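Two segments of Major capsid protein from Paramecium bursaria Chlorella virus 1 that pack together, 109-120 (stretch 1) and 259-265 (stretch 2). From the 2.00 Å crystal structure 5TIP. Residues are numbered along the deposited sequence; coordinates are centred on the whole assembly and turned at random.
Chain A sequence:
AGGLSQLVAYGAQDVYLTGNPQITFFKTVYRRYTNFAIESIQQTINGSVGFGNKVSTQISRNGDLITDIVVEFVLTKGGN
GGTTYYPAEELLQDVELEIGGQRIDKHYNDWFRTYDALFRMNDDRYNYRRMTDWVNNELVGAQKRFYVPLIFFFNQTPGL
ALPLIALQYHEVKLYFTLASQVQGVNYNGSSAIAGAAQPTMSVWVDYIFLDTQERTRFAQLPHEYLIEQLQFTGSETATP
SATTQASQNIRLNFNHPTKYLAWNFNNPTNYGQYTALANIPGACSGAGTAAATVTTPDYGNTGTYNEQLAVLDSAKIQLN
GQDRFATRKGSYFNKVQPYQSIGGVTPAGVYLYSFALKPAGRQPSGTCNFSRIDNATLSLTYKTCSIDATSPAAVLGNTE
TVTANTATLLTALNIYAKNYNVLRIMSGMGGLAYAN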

ATOM      1  N   ASN A 109     -17.664  -1.949  18.925  1.00 24.22           N
ATOM      2  CA  ASN A 109     -16.466  -2.745  18.668  1.00 23.97           C
ATOM      3  C   ASN A 109     -16.604  -3.576  17.398  1.00 26.42           C
ATOM      4  O   ASN A 109     -15.615  -3.790  16.689  1.00 31.24           O
ATOM      5  CB  ASN A 109     -16.139  -3.642  19.864  1.00 20.07           C
ATOM      6  CG  ASN A 109     -17.284  -4.547  20.255  1.00 28.45           C
ATOM      7  OD1 ASN A 109     -18.344  -4.536  19.632  1.00 34.78           O
ATOM      8  ND2 ASN A 109     -17.072  -5.350  21.291  1.00 27.46           N
ATOM      9  N   ASP A 110     -17.815  -4.048  17.086  1.00 24.70           N
ATOM     10  CA  ASP A 110     -17.995  -4.797  15.849  1.00 22.23           C
ATOM     11  C   ASP A 110     -17.860  -3.891  14.632  1.00 26.00           C
ATOM     12  O   ASP A 110     -17.492  -4.361  13.549  1.00 26.40           O
ATOM     13  CB  ASP A 110     -19.347  -5.510  15.842  1.00 24.32           C
ATOM     14  CG  ASP A 110     -19.520  -6.422  14.638  1.00 28.52           C
ATOM     15  OD1 ASP A 110     -18.827  -7.459  14.570  1.00 30.58           O
ATOM     16  OD2 ASP A 110     -20.347  -6.104  13.759  1.00 29.85           O
ATOM     17  N   TRP A 111     -18.150  -2.596  14.782  1.00 25.27           N
ATOM     18  CA  TRP A 111     -17.862  -1.667  13.695  1.00 26.03           C
ATOM     19  C   TRP A 111     -16.361  -1.478  13.524  1.00 26.70           C
ATOM     20  O   TRP A 111     -15.860  -1.436  12.395  1.00 27.45           O
ATOM     21  CB  TRP A 111     -18.533  -0.320  13.941  1.00 24.91           C
ATOM     22  CG  TRP A 111     -18.033   0.722  12.996  1.00 21.96           C
ATOM     23  CD1 TRP A 111     -17.320   1.839  13.309  1.00 19.30           C
ATOM     24  CD2 TRP A 111     -18.182   0.727  11.571  1.00 20.99           C
ATOM     25  NE1 TRP A 111     -17.024   2.548  12.169  1.00 20.50           N
ATOM     26  CE2 TRP A 111     -17.542   1.885  11.088  1.00 20.82           C
ATOM     27  CE3 TRP A 111     -18.799  -0.133  10.657  1.00 20.67           C
ATOM     28  CZ2 TRP A 111     -17.505   2.206   9.734  1.00 20.94           C
ATOM     29  CZ3 TRP A 111     -18.759   0.186   9.314  1.00 20.12           C
ATOM     30  CH2 TRP A 111     -18.116   1.346   8.865  1.00 20.26           C
ATOM     31  N   PHE A 112     -15.650  -1.405  14.614  1.00 25.12           N
ATOM     32  CA  PHE A 112     -14.223  -1.308  14.570  1.00 20.46           C
ATOM     33  C   PHE A 112     -13.709  -2.542  13.825  1.00 20.74           C
ATOM     34  O   PHE A 112     -12.838  -2.417  13.011  1.00 22.63           O
ATOM     35  CB  PHE A 112     -13.643  -1.197  15.982  1.00 21.61           C
ATOM     36  CG  PHE A 112     -13.612   0.185  16.516  1.00 26.20           C
ATOM     37  CD1 PHE A 112     -14.671   0.991  16.420  1.00 26.73           C
ATOM     38  CD2 PHE A 112     -12.483   0.683  17.087  1.00 32.14           C
ATOM     39  CE1 PHE A 112     -14.644   2.255  16.881  1.00 27.94           C
ATOM     40  CE2 PHE A 112     -12.431   1.987  17.544  1.00 31.20           C
ATOM     41  CZ  PHE A 112     -13.533   2.774  17.441  1.00 28.92           C
ATOM     42  N   ARG A 113     -14.269  -3.716  14.108  1.00 18.85           N
ATOM     43  CA  ARG A 113     -13.854  -4.938  13.429  1.00 18.80           C
ATOM     44  C   ARG A 113     -14.229  -4.897  11.952  1.00 22.53           C
ATOM     45  O   ARG A 113     -13.448  -5.325  11.096  1.00 24.65           O
ATOM     46  CB  ARG A 113     -14.481  -6.156  14.108  1.00 21.48           C
ATOM     47  CG  ARG A 113     -13.960  -7.500  13.609  1.00 21.73           C
ATOM     48  CD  ARG A 113     -12.752  -7.980  14.407  1.00 21.24           C
ATOM     49  NE  ARG A 113     -11.660  -7.012  14.386  1.00 22.57           N
ATOM     50  CZ  ARG A 113     -10.770  -6.915  13.406  1.00 23.58           C
ATOM     51  NH1 ARG A 113     -10.839  -7.731  12.362  1.00 25.66           N
ATOM     52  NH2 ARG A 113      -9.813  -6.000  13.465  1.00 24.31           N
ATOM     53  N   THR A 114     -15.423  -4.384  11.639  1.00 22.66           N
ATOM     54  CA  THR A 114     -15.859  -4.299  10.249  1.00 24.20           C
ATOM     55  C   THR A 114     -15.075  -3.238   9.485  1.00 25.32           C
ATOM     56  O   THR A 114     -14.681  -3.458   8.333  1.00 25.59           O
ATOM     57  CB  THR A 114     -17.359  -4.001  10.191  1.00 24.45           C
ATOM     58  OG1 THR A 114     -18.083  -5.077  10.799  1.00 23.32           O
ATOM     59  CG2 THR A 114     -17.825  -3.837   8.749  1.00 25.77           C
ATOM     60  N   TYR A 115     -14.836  -2.084  10.113  1.00 22.56           N
ATOM     61  CA  TYR A 115     -14.052  -1.036   9.467  1.00 20.61           C
ATOM     62  C   TYR A 115     -12.640  -1.517   9.159  1.00 22.23           C
ATOM     63  O   TYR A 115     -12.091  -1.212   8.093  1.00 26.03           O
ATOM     64  CB  TYR A 115     -14.015   0.209  10.353  1.00 19.75           C
ATOM     65  CG  TYR A 115     -13.114   1.308   9.840  1.00 19.79           C
ATOM     66  CD1 TYR A 115     -13.581   2.248   8.935  1.00 21.18           C
ATOM     67  CD2 TYR A 115     -11.797   1.408  10.267  1.00 20.04           C
ATOM     68  CE1 TYR A 115     -12.763   3.252   8.464  1.00 23.20           C
ATOM     69  CE2 TYR A 115     -10.970   2.410   9.801  1.00 21.74           C
ATOM     70  CZ  TYR A 115     -11.458   3.330   8.900  1.00 25.48           C
ATOM     71  OH  TYR A 115     -10.643   4.335   8.430  1.00 31.30           O
ATOM     72  N   ASP A 116     -12.036  -2.267  10.081  1.00 18.86           N
ATOM     73  CA  ASP A 116     -10.682  -2.763   9.864  1.00 21.38           C
ATOM     74  C   ASP A 116     -10.635  -3.755   8.707  1.00 23.43           C
ATOM     75  O   ASP A 116      -9.672  -3.768   7.931  1.00 22.59           O
ATOM     76  CB  ASP A 116     -10.154  -3.403  11.149  1.00 24.36           C
ATOM     77  CG  ASP A 116      -8.702  -3.820  11.041  1.00 26.06           C
ATOM     78  OD1 ASP A 116      -7.850  -2.948  10.769  1.00 27.67           O
ATOM     79  OD2 ASP A 116      -8.409  -5.018  11.233  1.00 27.65           O
ATOM     80  N   ALA A 117     -11.669  -4.587   8.570  1.00 21.95           N
ATOM     81  CA  ALA A 117     -11.678  -5.591   7.511  1.00 21.86           C
ATOM     82  C   ALA A 117     -11.874  -4.971   6.134  1.00 24.08           C
ATOM     83  O   ALA A 117     -11.429  -5.540   5.132  1.00 26.48           O
ATOM     84  CB  ALA A 117     -12.771  -6.625   7.780  1.00 21.75           C
ATOM     85  N   LEU A 118     -12.527  -3.814   6.059  1.00 22.84           N
ATOM     86  CA  LEU A 118     -12.855  -3.196   4.780  1.00 21.90           C
ATOM     87  C   LEU A 118     -11.911  -2.068   4.382  1.00 23.68           C
ATOM     88  O   LEU A 118     -11.498  -2.003   3.222  1.00 26.61           O
ATOM     89  CB  LEU A 118     -14.291  -2.659   4.806  1.00 22.20           C
ATOM     90  CG  LEU A 118     -15.423  -3.658   4.567  1.00 20.41           C
ATOM     91  CD1 LEU A 118     -16.763  -2.988   4.804  1.00 17.83           C
ATOM     92  CD2 LEU A 118     -15.353  -4.224   3.157  1.00 20.74           C
ATOM     93  N   PHE A 119     -11.559  -1.177   5.308  1.00 24.05           N
ATOM     94  CA  PHE A 119     -10.921   0.082   4.949  1.00 24.59           C
ATOM     95  C   PHE A 119      -9.479   0.209   5.423  1.00 26.78           C
ATOM     96  O   PHE A 119      -8.823   1.203   5.093  1.00 32.02           O
ATOM     97  CB  PHE A 119     -11.758   1.250   5.477  1.00 23.06           C
ATOM     98  CG  PHE A 119     -13.138   1.299   4.892  1.00 24.36           C
ATOM     99  CD1 PHE A 119     -13.337   1.764   3.603  1.00 27.19           C
ATOM    100  CD2 PHE A 119     -14.231   0.857   5.617  1.00 24.39           C
ATOM    101  CE1 PHE A 119     -14.601   1.801   3.053  1.00 30.40           C
ATOM    102  CE2 PHE A 119     -15.500   0.891   5.072  1.00 27.51           C
ATOM    103  CZ  PHE A 119     -15.684   1.363   3.788  1.00 31.51           C
ATOM    104  N   ARG A 120      -8.969  -0.746   6.188  1.00 25.10           N
ATOM    105  CA  ARG A 120      -7.539  -0.822   6.439  1.00 25.11           C
ATOM    106  C   ARG A 120      -6.929  -1.920   5.579  1.00 23.26           C
ATOM    107  O   ARG A 120      -7.609  -2.855   5.151  1.00 27.81           O
ATOM    108  CB  ARG A 120      -7.243  -1.071   7.919  1.00 24.23           C
ATOM    109  CG  ARG A 120      -7.351   0.182   8.774  1.00 25.67           C
ATOM    110  CD  ARG A 120      -6.617   0.027  10.096  1.00 24.44           C
ATOM    111  NE  ARG A 120      -6.956   1.097  11.029  1.00 22.72           N
ATOM    112  CZ  ARG A 120      -8.010   1.074  11.838  1.00 20.58           C
ATOM    113  NH1 ARG A 120      -8.829   0.032  11.829  1.00 19.34           N
ATOM    114  NH2 ARG A 120      -8.247   2.091  12.653  1.00 21.01           N
TER
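Stretch 2, residues 259-265: KYLAWNF

Stretch 2 is an extended β-strand that runs on beyond residues 259-265 at both ends. It lies across the helix of stretch 1. The two axes approach to 9.6 Å, and their N-to-C directions make an angle of 110°, so the strand crosses the helix steeply. The contact is small, with 312 Å² buried over both sides. The two segments are far apart in sequence.

The strand alternates. The CA-to-CB bonds of Tyr 260, Ala 262 and Asn 264 point toward the helix, while that of Trp 263 points away. The helix answers with Asp 110, Thr 114 and Leu 118, spaced one turn apart, together with Trp 111 and Phe 119.

Ala 262 sits at the middle of the crossing. The backbones come nearest here, with CA of Thr 114 and CA of Ala 262 7.8 Å apart. The small methyl leaves room for the helix side chains: Leu 118 CD1 packs 3.6 Å from Ala 262 CB, and Thr 114 CG2 lies 4.2 Å from the same CB.

Tyr 260 is the large bump of the strand. Its ring fits against Trp 111 and Phe 119. Phe 119 CZ lies over one face of the tyrosine ring, 3.4 Å from Tyr 260 CZ. The two rings are oblique, with planes at 47° and centroids 4.9 Å apart. Trp 111 meets the tyrosine edge to edge, with Trp 111 CH2 3.5 Å from Tyr 260 OH and 4.2 Å from Tyr 260 CE1.

Asn 264 forms the polar end of the contact. Asn 264 ND2 gives a weak hydrogen bond to Asp 110 OD2 at 3.4 Å, nearly straight at 173°. Asn 264 ND2 also lies 3.0 Å from Thr 114 OG1. That hydroxyl donates to Asp 110 O, 2.9 Å from Thr 114 OG1, within the helix.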

ATOM      1  N   LYS A 259     -23.111   6.824   2.059  1.00 22.74           N
ATOM      2  CA  LYS A 259     -22.006   6.496   1.163  1.00 23.42           C
ATOM      3  C   LYS A 259     -22.003   5.022   0.781  1.00 23.09           C
ATOM      4  O   LYS A 259     -21.802   4.684  -0.391  1.00 25.82           O
ATOM      5  CB  LYS A 259     -20.672   6.862   1.815  1.00 21.21           C
ATOM      6  CG  LYS A 259     -20.627   8.250   2.412  1.00 23.25           C
ATOM      7  CD  LYS A 259     -19.310   8.485   3.130  1.00 24.77           C
ATOM      8  CE  LYS A 259     -18.137   8.374   2.173  1.00 26.32           C
ATOM      9  NZ  LYS A 259     -16.846   8.662   2.852  1.00 25.40           N
ATOM     10  N   TYR A 260     -22.207   4.134   1.749  1.00 23.42           N
ATOM     11  CA  TYR A 260     -22.121   2.705   1.492  1.00 22.58           C
ATOM     12  C   TYR A 260     -22.867   1.948   2.580  1.00 22.43           C
ATOM     13  O   TYR A 260     -23.178   2.492   3.643  1.00 23.86           O
ATOM     14  CB  TYR A 260     -20.660   2.240   1.413  1.00 21.34           C
ATOM     15  CG  TYR A 260     -19.845   2.538   2.656  1.00 21.19           C
ATOM     16  CD1 TYR A 260     -19.830   1.658   3.732  1.00 21.71           C
ATOM     17  CD2 TYR A 260     -19.088   3.699   2.751  1.00 21.64           C
ATOM     18  CE1 TYR A 260     -19.087   1.928   4.866  1.00 23.39           C
ATOM     19  CE2 TYR A 260     -18.340   3.976   3.883  1.00 21.51           C
ATOM     20  CZ  TYR A 260     -18.344   3.087   4.936  1.00 23.63           C
ATOM     21  OH  TYR A 260     -17.604   3.356   6.066  1.00 24.79           O
ATOM     22  N   LEU A 261     -23.158   0.684   2.289  1.00 24.20           N
ATOM     23  CA  LEU A 261     -23.670  -0.263   3.268  1.00 18.94           C
ATOM     24  C   LEU A 261     -22.646  -1.369   3.482  1.00 25.52           C
ATOM     25  O   LEU A 261     -22.055  -1.875   2.523  1.00 29.65           O
ATOM     26  CB  LEU A 261     -25.000  -0.871   2.816  1.00 24.48           C
ATOM     27  CG  LEU A 261     -26.169   0.078   2.558  1.00 24.08           C
ATOM     28  CD1 LEU A 261     -27.412  -0.713   2.182  1.00 27.18           C
ATOM     29  CD2 LEU A 261     -26.435   0.948   3.772  1.00 24.30           C
ATOM     30  N   ALA A 262     -22.428  -1.732   4.741  1.00 23.68           N
ATOM     31  CA  ALA A 262     -21.527  -2.818   5.098  1.00 23.29           C
ATOM     32  C   ALA A 262     -22.221  -3.729   6.097  1.00 25.36           C
ATOM     33  O   ALA A 262     -22.852  -3.252   7.045  1.00 28.69           O
ATOM     34  CB  ALA A 262     -20.218  -2.290   5.688  1.00 24.05           C
ATOM     35  N   TRP A 263     -22.110  -5.039   5.886  1.00 24.25           N
ATOM     36  CA  TRP A 263     -22.787  -5.973   6.771  1.00 24.46           C
ATOM     37  C   TRP A 263     -21.967  -7.248   6.913  1.00 24.21           C
ATOM     38  O   TRP A 263     -21.062  -7.524   6.122  1.00 21.49           O
ATOM     39  CB  TRP A 263     -24.212  -6.277   6.283  1.00 22.70           C
ATOM     40  CG  TRP A 263     -24.309  -7.050   5.000  1.00 24.82           C
ATOM     41  CD1 TRP A 263     -24.501  -8.394   4.867  1.00 25.80           C
ATOM     42  CD2 TRP A 263     -24.234  -6.522   3.669  1.00 24.57           C
ATOM     43  NE1 TRP A 263     -24.548  -8.737   3.536  1.00 24.95           N
ATOM     44  CE2 TRP A 263     -24.388  -7.605   2.781  1.00 24.30           C
ATOM     45  CE3 TRP A 263     -24.050  -5.241   3.142  1.00 22.84           C
ATOM     46  CZ2 TRP A 263     -24.360  -7.447   1.398  1.00 24.64           C
ATOM     47  CZ3 TRP A 263     -24.023  -5.085   1.769  1.00 21.78           C
ATOM     48  CH2 TRP A 263     -24.176  -6.182   0.914  1.00 23.76           C
ATOM     49  N   ASN A 264     -22.291  -8.015   7.955  1.00 28.34           N
ATOM     50  CA  ASN A 264     -21.650  -9.297   8.211  1.00 27.84           C
ATOM     51  C   ASN A 264     -22.624 -10.202   8.953  1.00 31.08           C
ATOM     52  O   ASN A 264     -23.595  -9.740   9.558  1.00 33.84           O
ATOM     53  CB  ASN A 264     -20.349  -9.136   9.016  1.00 25.19           C
ATOM     54  CG  ASN A 264     -20.576  -8.537  10.398  1.00 25.17           C
ATOM     55  OD1 ASN A 264     -21.173  -9.163  11.273  1.00 30.36           O
ATOM     56  ND2 ASN A 264     -20.078  -7.324  10.603  1.00 24.62           N
ATOM     57  N   PHE A 265     -22.347 -11.505   8.901  1.00 28.28           N
ATOM     58  CA  PHE A 265     -23.078 -12.510   9.667  1.00 26.13           C
ATOM     59  C   PHE A 265     -22.132 -13.053  10.729  1.00 24.71           C
ATOM     60  O   PHE A 265     -21.144 -13.721  10.405  1.00 27.46           O
ATOM     61  CB  PHE A 265     -23.597 -13.625   8.763  1.00 24.85           C
ATOM     62  CG  PHE A 265     -24.474 -13.140   7.646  1.00 25.02           C
ATOM     63  CD1 PHE A 265     -25.841 -13.004   7.828  1.00 25.37           C
ATOM     64  CD2 PHE A 265     -23.934 -12.818   6.414  1.00 24.98           C
ATOM     65  CE1 PHE A 265     -26.647 -12.556   6.801  1.00 23.12           C
ATOM     66  CE2 PHE A 265     -24.737 -12.370   5.385  1.00 21.43           C
ATOM     67  CZ  PHE A 265     -26.095 -12.239   5.580  1.00 22.09           C
TER